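Ketosynthase (PDB 6KXF) probably catalyses the condensation of an acyl-ACP with malonyl-ACP, releasing carbon dioxide and extending the chain by two carbons as a 3-oxoacyl-ACP. Local coordinates at residues A[10-15]-A[238-243]. Sequence-based numbering, arbitrary orientation.
Sequences VVLTGF and LVLESL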
loop_
_atom_site.group_PDB
_atom_site.type_symbol
_atom_site.label_atom_id
_atom_site.label_comp_id
_atom_site.label_asym_id
_atom_site.label_seq_id
_atom_site.Cartn_x
_atom_site.Cartn_y
_atom_site.Cartn_z
ATOM N N VAL A 10 -20.698 -12.270 8.029
ATOM C CA VAL A 10 -20.446 -11.401 6.876
ATOM C C VAL A 10 -20.378 -12.293 5.624
ATOM O O VAL A 10 -19.632 -13.260 5.601
ATOM C CB VAL A 10 -19.147 -10.618 7.090
ATOM C CG1 VAL A 10 -18.689 -9.892 5.829
ATOM C CG2 VAL A 10 -19.236 -9.652 8.275
ATOM N N VAL A 11 -21.169 -11.958 4.611
ATOM C CA VAL A 11 -21.308 -12.751 3.401
ATOM C C VAL A 11 -20.923 -11.904 2.170
ATOM O O VAL A 11 -20.923 -10.664 2.230
ATOM C CB VAL A 11 -22.733 -13.328 3.281
ATOM C CG1 VAL A 11 -22.998 -14.414 4.311
ATOM C CG2 VAL A 11 -23.811 -12.260 3.325
ATOM N N LEU A 12 -20.659 -12.602 1.051
ATOM C CA LEU A 12 -20.315 -12.033 -0.247
ATOM C C LEU A 12 -21.543 -12.077 -1.147
ATOM O O LEU A 12 -21.975 -13.167 -1.500
ATOM C CB LEU A 12 -19.180 -12.863 -0.861
ATOM C CG LEU A 12 -17.904 -12.900 -0.033
ATOM C CD1 LEU A 12 -16.885 -13.919 -0.571
ATOM C CD2 LEU A 12 -17.293 -11.506 0.036
ATOM N N THR A 13 -22.106 -10.913 -1.482
ATOM C CA THR A 13 -23.347 -10.867 -2.247
ATOM C C THR A 13 -23.126 -10.409 -3.681
ATOM O O THR A 13 -24.076 -10.400 -4.465
ATOM C CB THR A 13 -24.345 -9.943 -1.548
ATOM O OG1 THR A 13 -23.752 -8.678 -1.293
ATOM C CG2 THR A 13 -24.792 -10.528 -0.230
ATOM N N GLY A 14 -21.901 -9.970 -4.000
ATOM C CA GLY A 14 -21.598 -9.407 -5.337
ATOM C C GLY A 14 -20.127 -9.529 -5.713
ATOM O O GLY A 14 -19.238 -9.266 -4.902
ATOM N N PHE A 15 -19.865 -9.933 -6.961
ATOM C CA PHE A 15 -18.535 -9.957 -7.540
ATOM C C PHE A 15 -18.518 -9.092 -8.809
ATOM O O PHE A 15 -19.353 -9.275 -9.721
ATOM C CB PHE A 15 -18.105 -11.402 -7.860
ATOM C CG PHE A 15 -18.017 -12.394 -6.716
ATOM C CD1 PHE A 15 -17.569 -12.031 -5.460
ATOM C CD2 PHE A 15 -18.351 -13.724 -6.909
ATOM C CE1 PHE A 15 -17.469 -12.962 -4.431
ATOM C CE2 PHE A 15 -18.252 -14.656 -5.886
ATOM C CZ PHE A 15 -17.809 -14.275 -4.639
ATOM N N LEU A 238 -15.429 -7.022 -4.355
ATOM C CA LEU A 238 -16.331 -7.875 -3.671
ATOM C C LEU A 238 -17.299 -7.026 -2.827
ATOM O O LEU A 238 -16.839 -6.099 -2.138
ATOM C CB LEU A 238 -15.529 -8.822 -2.767
ATOM C CG LEU A 238 -14.624 -9.833 -3.468
ATOM C CD1 LEU A 238 -13.293 -9.199 -3.860
ATOM C CD2 LEU A 238 -14.388 -11.070 -2.608
ATOM N N VAL A 239 -18.603 -7.355 -2.855
ATOM C CA VAL A 239 -19.577 -6.777 -1.916
ATOM C C VAL A 239 -19.611 -7.662 -0.683
ATOM O O VAL A 239 -20.037 -8.835 -0.732
ATOM C CB VAL A 239 -20.988 -6.579 -2.513
ATOM C CG1 VAL A 239 -21.962 -5.935 -1.517
ATOM C CG2 VAL A 239 -20.937 -5.747 -3.779
ATOM N N LEU A 240 -19.129 -7.098 0.436
ATOM C CA LEU A 240 -19.228 -7.716 1.740
ATOM C C LEU A 240 -20.428 -7.075 2.412
ATOM O O LEU A 240 -20.571 -5.864 2.301
ATOM C CB LEU A 240 -17.962 -7.476 2.575
ATOM C CG LEU A 240 -16.760 -8.362 2.278
ATOM C CD1 LEU A 240 -16.185 -8.045 0.913
ATOM C CD2 LEU A 240 -15.689 -8.205 3.364
ATOM N N GLU A 241 -21.248 -7.893 3.097
ATOM C CA GLU A 241 -22.526 -7.433 3.600
ATOM C C GLU A 241 -22.847 -8.238 4.867
ATOM O O GLU A 241 -22.497 -9.401 4.932
ATOM C CB GLU A 241 -23.545 -7.615 2.475
ATOM C CG GLU A 241 -24.919 -7.078 2.789
ATOM C CD GLU A 241 -25.875 -6.998 1.603
ATOM O OE1 GLU A 241 -25.497 -7.414 0.484
ATOM O OE2 GLU A 241 -27.010 -6.521 1.812
ATOM N N SER A 242 -23.471 -7.619 5.879
ATOM C CA SER A 242 -23.924 -8.364 7.041
ATOM C C SER A 242 -24.912 -9.449 6.594
ATOM O O SER A 242 -25.782 -9.247 5.689
ATOM C CB SER A 242 -24.575 -7.448 8.070
ATOM O OG SER A 242 -25.681 -6.752 7.504
ATOM N N LEU A 243 -24.851 -10.613 7.219
ATOM C CA LEU A 243 -25.899 -11.614 6.884
ATOM C C LEU A 243 -27.309 -11.014 7.024
ATOM O O LEU A 243 -28.164 -11.230 6.172
ATOM C CB LEU A 243 -25.722 -12.804 7.803
ATOM C CG LEU A 243 -26.648 -13.971 7.544
ATOM C CD1 LEU A 243 -26.608 -14.368 6.072
ATOM C CD2 LEU A 243 -26.266 -15.113 8.457
#
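V10, V11 and L12 pair with S242, E241 and L240 in a buried antiparallel ladder between neighbouring strands of the thiolase-like fold. The ladder illustrates how a beta bulge can be absorbed without breaking a sheet. At the regular end, V11 N meets E241 O at 2.9 Å in an almost straight bond (172°), while E241 N returns a more bent one to V11 O. The register then slips: T13 and G14 together face V239, so that T13 N donates to V239 O at 3.0 Å and V239 N to G14 O at 2.9 Å. T13 is the extra residue, and with psi at -8° its backbone departs from extended strand geometry; G14 N is left buried without a partner.

The bulge residue also brings its hydroxyl to the carboxylate of E241, which pairs with V11 across the ladder. T13 OG1, standing between its own backbone N and carbonyl carbon (chi1 53°), gives its proton to E241 OE1 at 2.8 Å, and its CG2 rests against the same oxygen. E241 reaches it through an extended chain lying roughly at right angles to the threonine. R249 forms a salt bridge with this OE1 and S245 binds OE2, which should favour a charged carboxylate. With an alanine at T13, OE1 would probably lose its hydroxyl donor, keeping R249 as its charged partner, and V239 CG1, now 3.3 Å from OG1, would lose that contact.

On the face bearing L12, F15, L238 and L240 the contacts across the pair are apolar: L12 and L240 run side by side, with CD2 of L12 3.7 Å from L240 CD1, and L238 CD2 bridges L12 CD2 and F15 CE1. Helix 172-185 packs on V10 and L240, whereas helix 341-355 covers F15 and L238. Strand 191-198 flanks 238-242, and strand 255-264 flanks 10-15 along its other edge.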